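Uncharacterized protein (Pseudomonas syringae pv. tomato, PDB 3K4I) is of unknown function but belongs to the RraA-like family, sharing its mixed beta-sheet core flanked by helices. Local coordinates at residues 57-67 / 147-158. Numbering follows the deposited sequence.
Sequences AFTVQYQPVDA and NRTQLKAVQVPL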
loop_
_atom_site.group_PDB
_atom_site.type_symbol
_atom_site.label_atom_id
_atom_site.label_comp_id
_atom_site.label_asym_id
_atom_site.label_seq_id
_atom_site.Cartn_x
_atom_site.Cartn_y
_atom_site.Cartn_z
ATOM N N ALA C 57 20.417 11.759 9.056
ATOM C CA ALA C 57 20.401 11.551 7.621
ATOM C C ALA C 57 21.814 11.370 7.084
ATOM O O ALA C 57 22.684 12.201 7.349
ATOM C CB ALA C 57 19.739 12.750 6.918
ATOM N N PHE C 58 22.009 10.314 6.292
ATOM C CA PHE C 58 23.183 10.134 5.489
ATOM C C PHE C 58 22.611 10.080 4.073
ATOM O O PHE C 58 21.802 9.188 3.778
ATOM C CB PHE C 58 23.854 8.797 5.819
ATOM C CG PHE C 58 25.044 8.497 4.964
ATOM C CD1 PHE C 58 26.327 8.732 5.465
ATOM C CD2 PHE C 58 24.892 8.040 3.642
ATOM C CE1 PHE C 58 27.452 8.479 4.711
ATOM C CE2 PHE C 58 26.025 7.798 2.842
ATOM C CZ PHE C 58 27.315 8.002 3.397
ATOM N N THR C 59 22.971 11.063 3.265
ATOM C CA THR C 59 22.303 11.272 1.971
ATOM C C THR C 59 23.007 10.571 0.817
ATOM O O THR C 59 24.244 10.460 0.776
ATOM C CB THR C 59 22.164 12.766 1.654
ATOM O OG1 THR C 59 23.445 13.411 1.749
ATOM C CG2 THR C 59 21.212 13.449 2.630
ATOM N N VAL C 60 22.215 10.100 -0.133
ATOM C CA VAL C 60 22.752 9.398 -1.303
ATOM C C VAL C 60 21.994 9.961 -2.495
ATOM O O VAL C 60 20.756 9.951 -2.494
ATOM C CB VAL C 60 22.440 7.883 -1.204
ATOM C CG1 VAL C 60 23.068 7.139 -2.387
ATOM C CG2 VAL C 60 22.930 7.316 0.147
ATOM N N GLN C 61 22.724 10.450 -3.503
ATOM C CA GLN C 61 22.128 11.000 -4.728
ATOM C C GLN C 61 22.549 10.175 -5.947
ATOM O O GLN C 61 23.751 9.959 -6.158
ATOM C CB GLN C 61 22.571 12.454 -4.916
ATOM C CG GLN C 61 22.072 13.078 -6.245
ATOM C CD GLN C 61 20.571 13.235 -6.220
ATOM O OE1 GLN C 61 19.832 12.633 -7.050
ATOM N NE2 GLN C 61 20.087 13.983 -5.252
ATOM N N TYR C 62 21.565 9.736 -6.742
ATOM C CA TYR C 62 21.784 8.948 -7.975
ATOM C C TYR C 62 21.645 9.871 -9.188
ATOM O O TYR C 62 21.222 11.025 -9.054
ATOM C CB TYR C 62 20.783 7.780 -8.099
ATOM C CG TYR C 62 21.087 6.678 -7.107
ATOM C CD1 TYR C 62 21.862 5.572 -7.467
ATOM C CD2 TYR C 62 20.599 6.759 -5.820
ATOM C CE1 TYR C 62 22.177 4.572 -6.542
ATOM C CE2 TYR C 62 20.891 5.765 -4.882
ATOM C CZ TYR C 62 21.690 4.680 -5.270
ATOM O OH TYR C 62 21.953 3.706 -4.338
ATOM N N GLN C 63 22.082 9.371 -10.338
ATOM C CA GLN C 63 22.046 10.128 -11.601
ATOM C C GLN C 63 21.948 9.138 -12.756
ATOM O O GLN C 63 22.143 7.939 -12.570
ATOM C CB GLN C 63 23.298 11.000 -11.742
ATOM C CG GLN C 63 24.592 10.176 -11.963
ATOM C CD GLN C 63 25.877 10.987 -11.972
ATOM O OE1 GLN C 63 26.947 10.426 -11.766
ATOM N NE2 GLN C 63 25.788 12.287 -12.244
ATOM N N PRO C 64 21.683 9.638 -13.964
ATOM C CA PRO C 64 21.687 8.694 -15.077
ATOM C C PRO C 64 23.013 7.955 -15.251
ATOM O O PRO C 64 24.091 8.502 -14.964
ATOM C CB PRO C 64 21.403 9.594 -16.307
ATOM C CG PRO C 64 20.607 10.734 -15.717
ATOM C CD PRO C 64 21.244 10.986 -14.365
ATOM N N VAL C 65 22.920 6.730 -15.779
ATOM C CA VAL C 65 24.091 5.978 -16.160
ATOM C C VAL C 65 24.953 6.754 -17.147
ATOM O O VAL C 65 24.471 7.335 -18.130
ATOM C CB VAL C 65 23.734 4.624 -16.787
ATOM C CG1 VAL C 65 25.004 3.913 -17.279
ATOM C CG2 VAL C 65 22.987 3.754 -15.770
ATOM N N ASP C 66 26.243 6.737 -16.862
ATOM C CA ASP C 66 27.206 7.222 -17.814
ATOM C C ASP C 66 28.398 6.253 -17.831
ATOM O O ASP C 66 28.532 5.455 -18.761
ATOM C CB ASP C 66 27.587 8.669 -17.499
ATOM C CG ASP C 66 28.844 9.115 -18.227
ATOM O OD1 ASP C 66 29.446 8.283 -18.950
ATOM O OD2 ASP C 66 29.230 10.290 -18.058
ATOM N N ALA C 67 29.238 6.306 -16.802
ATOM C CA ALA C 67 30.441 5.462 -16.710
ATOM C C ALA C 67 31.450 5.703 -17.837
ATOM O O ALA C 67 32.657 5.789 -17.585
ATOM C CB ALA C 67 30.058 3.968 -16.636
ATOM N N ASN C 147 23.165 -0.712 -14.586
ATOM C CA ASN C 147 22.857 -0.209 -15.940
ATOM C C ASN C 147 21.562 0.601 -16.050
ATOM O O ASN C 147 21.111 0.879 -17.165
ATOM C CB ASN C 147 22.853 -1.345 -16.991
ATOM C CG ASN C 147 24.247 -1.877 -17.303
ATOM O OD1 ASN C 147 24.401 -3.037 -17.699
ATOM N ND2 ASN C 147 25.262 -1.040 -17.134
ATOM N N ARG C 148 20.970 0.993 -14.919
ATOM C CA ARG C 148 19.740 1.787 -14.933
ATOM C C ARG C 148 19.914 3.147 -14.276
ATOM O O ARG C 148 19.415 4.168 -14.750
ATOM C CB ARG C 148 18.572 1.021 -14.301
ATOM C CG ARG C 148 18.170 -0.227 -15.102
ATOM C CD ARG C 148 16.847 -0.844 -14.616
ATOM N NE ARG C 148 16.401 -1.924 -15.501
ATOM C CZ ARG C 148 16.797 -3.189 -15.384
ATOM N NH1 ARG C 148 17.625 -3.542 -14.412
ATOM N NH2 ARG C 148 16.360 -4.102 -16.234
ATOM N N THR C 149 20.634 3.150 -13.166
ATOM C CA THR C 149 20.938 4.381 -12.444
ATOM C C THR C 149 22.304 4.171 -11.807
ATOM O O THR C 149 22.751 3.033 -11.726
ATOM C CB THR C 149 19.853 4.723 -11.383
ATOM O OG1 THR C 149 20.047 6.070 -10.935
ATOM C CG2 THR C 149 19.889 3.766 -10.204
ATOM N N GLN C 150 22.998 5.257 -11.449
ATOM C CA GLN C 150 24.320 5.146 -10.847
ATOM C C GLN C 150 24.526 6.187 -9.758
ATOM O O GLN C 150 23.903 7.248 -9.767
ATOM C CB GLN C 150 25.436 5.241 -11.898
ATOM C CG GLN C 150 25.736 6.642 -12.335
ATOM C CD GLN C 150 26.839 6.750 -13.373
ATOM O OE1 GLN C 150 27.050 5.842 -14.204
ATOM N NE2 GLN C 150 27.516 7.891 -13.363
ATOM N N LEU C 151 25.365 5.852 -8.780
ATOM C CA LEU C 151 25.679 6.809 -7.725
ATOM C C LEU C 151 26.381 8.043 -8.269
ATOM O O LEU C 151 27.302 7.936 -9.097
ATOM C CB LEU C 151 26.581 6.160 -6.673
ATOM C CG LEU C 151 25.832 5.164 -5.826
ATOM C CD1 LEU C 151 26.797 4.171 -5.190
ATOM C CD2 LEU C 151 25.029 5.904 -4.757
ATOM N N LYS C 152 25.940 9.206 -7.805
ATOM C CA LYS C 152 26.566 10.473 -8.157
ATOM C C LYS C 152 27.431 10.908 -6.978
ATOM O O LYS C 152 28.616 11.147 -7.141
ATOM C CB LYS C 152 25.546 11.568 -8.475
ATOM C CG LYS C 152 26.206 12.915 -8.747
ATOM C CD LYS C 152 25.160 13.955 -9.182
ATOM C CE LYS C 152 25.823 15.117 -9.901
ATOM N NZ LYS C 152 24.814 16.163 -10.295
ATOM N N ALA C 153 26.821 10.970 -5.806
ATOM C CA ALA C 153 27.496 11.509 -4.626
ATOM C C ALA C 153 26.761 11.095 -3.361
ATOM O O ALA C 153 25.555 10.887 -3.379
ATOM C CB ALA C 153 27.564 13.016 -4.697
ATOM N N VAL C 154 27.509 10.970 -2.271
ATOM C CA VAL C 154 26.873 10.843 -0.950
ATOM C C VAL C 154 27.246 12.029 -0.056
ATOM O O VAL C 154 28.275 12.680 -0.252
ATOM C CB VAL C 154 27.181 9.497 -0.212
ATOM C CG1 VAL C 154 26.746 8.291 -1.045
ATOM C CG2 VAL C 154 28.661 9.384 0.196
ATOM N N GLN C 155 26.379 12.312 0.913
ATOM C CA GLN C 155 26.557 13.407 1.876
ATOM C C GLN C 155 26.492 14.791 1.218
ATOM O O GLN C 155 27.239 15.725 1.569
ATOM C CB GLN C 155 27.809 13.220 2.732
ATOM C CG GLN C 155 27.736 11.919 3.535
ATOM C CD GLN C 155 26.713 12.013 4.632
ATOM O OE1 GLN C 155 25.515 12.056 4.371
ATOM N NE2 GLN C 155 27.186 12.007 5.899
ATOM N N VAL C 156 25.585 14.887 0.247
ATOM C CA VAL C 156 25.248 16.144 -0.387
ATOM C C VAL C 156 23.786 16.498 -0.075
ATOM O O VAL C 156 23.000 15.613 0.226
ATOM C CB VAL C 156 25.373 16.035 -1.927
ATOM C CG1 VAL C 156 26.846 15.971 -2.349
ATOM C CG2 VAL C 156 24.621 14.833 -2.455
ATOM N N PRO C 157 23.414 17.787 -0.159
ATOM C CA PRO C 157 22.001 18.138 0.019
ATOM C C PRO C 157 21.113 17.425 -1.002
ATOM O O PRO C 157 21.488 17.343 -2.179
ATOM C CB PRO C 157 21.966 19.655 -0.249
ATOM C CG PRO C 157 23.366 20.109 -0.114
ATOM C CD PRO C 157 24.248 18.967 -0.447
ATOM N N LEU C 158 19.961 16.909 -0.554
ATOM C CA LEU C 158 18.940 16.376 -1.464
ATOM C C LEU C 158 17.726 17.293 -1.467
ATOM O O LEU C 158 17.435 17.947 -0.468
ATOM C CB LEU C 158 18.454 15.003 -1.020
ATOM C CG LEU C 158 19.530 13.980 -0.706
ATOM C CD1 LEU C 158 18.866 12.715 -0.213
ATOM C CD2 LEU C 158 20.493 13.712 -1.866
HETATM O O HOH W 1 25.218 11.951 8.121
HETATM O O HOH W 2 23.491 14.403 -12.467
#
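Gln61 faces both Lys152 and Ala153, a classic beta bulge in the antiparallel pairing of strands 53-63 and 150-154 within the mixed sheet of this RraA-like fold. Gln61 O accepts from Lys152 N at 2.8 Å and from Ala153 N at 3.3 Å, both donors in the carbonyl plane, while Gln61 N donates to Ala153 O. Past the bulge the register has slipped by one, and Gln63 and Gln150 exchange backbone hydrogen bonds. At the other end Gln155, where the backbone turns away, reaches back over Phe58. Its CB leaves away from strand 53-63, but with CG anti to the carbonyl carbon (chi1 -60°), a bend at chi2 (-71°) turns the chain back over the ring. CG then makes a CH-pi contact 4.0 Å from the centroid of the Phe58 ring; CD lies 3.4 Å from Phe58 CD1, the amide stacked 18° from the ring plane and offset toward the rim. OE1 accepts from Thr59 N at 2.9 Å, and NE2 donates to a water that in turn donates to Ala57 O. The amide thus has both ends held. The end of Leu151 turns back toward strand 53-63, where CD2 packs tightly against Val60 CG1 and lies over one face of the Tyr62 ring. Beyond the last paired residues, Gln150 bridges two partners: NE2 donates to Gln63 OE1, and OE1 accepts a hydrogen bond from Asp66 N at 2.9 Å, from well above its carbonyl plane.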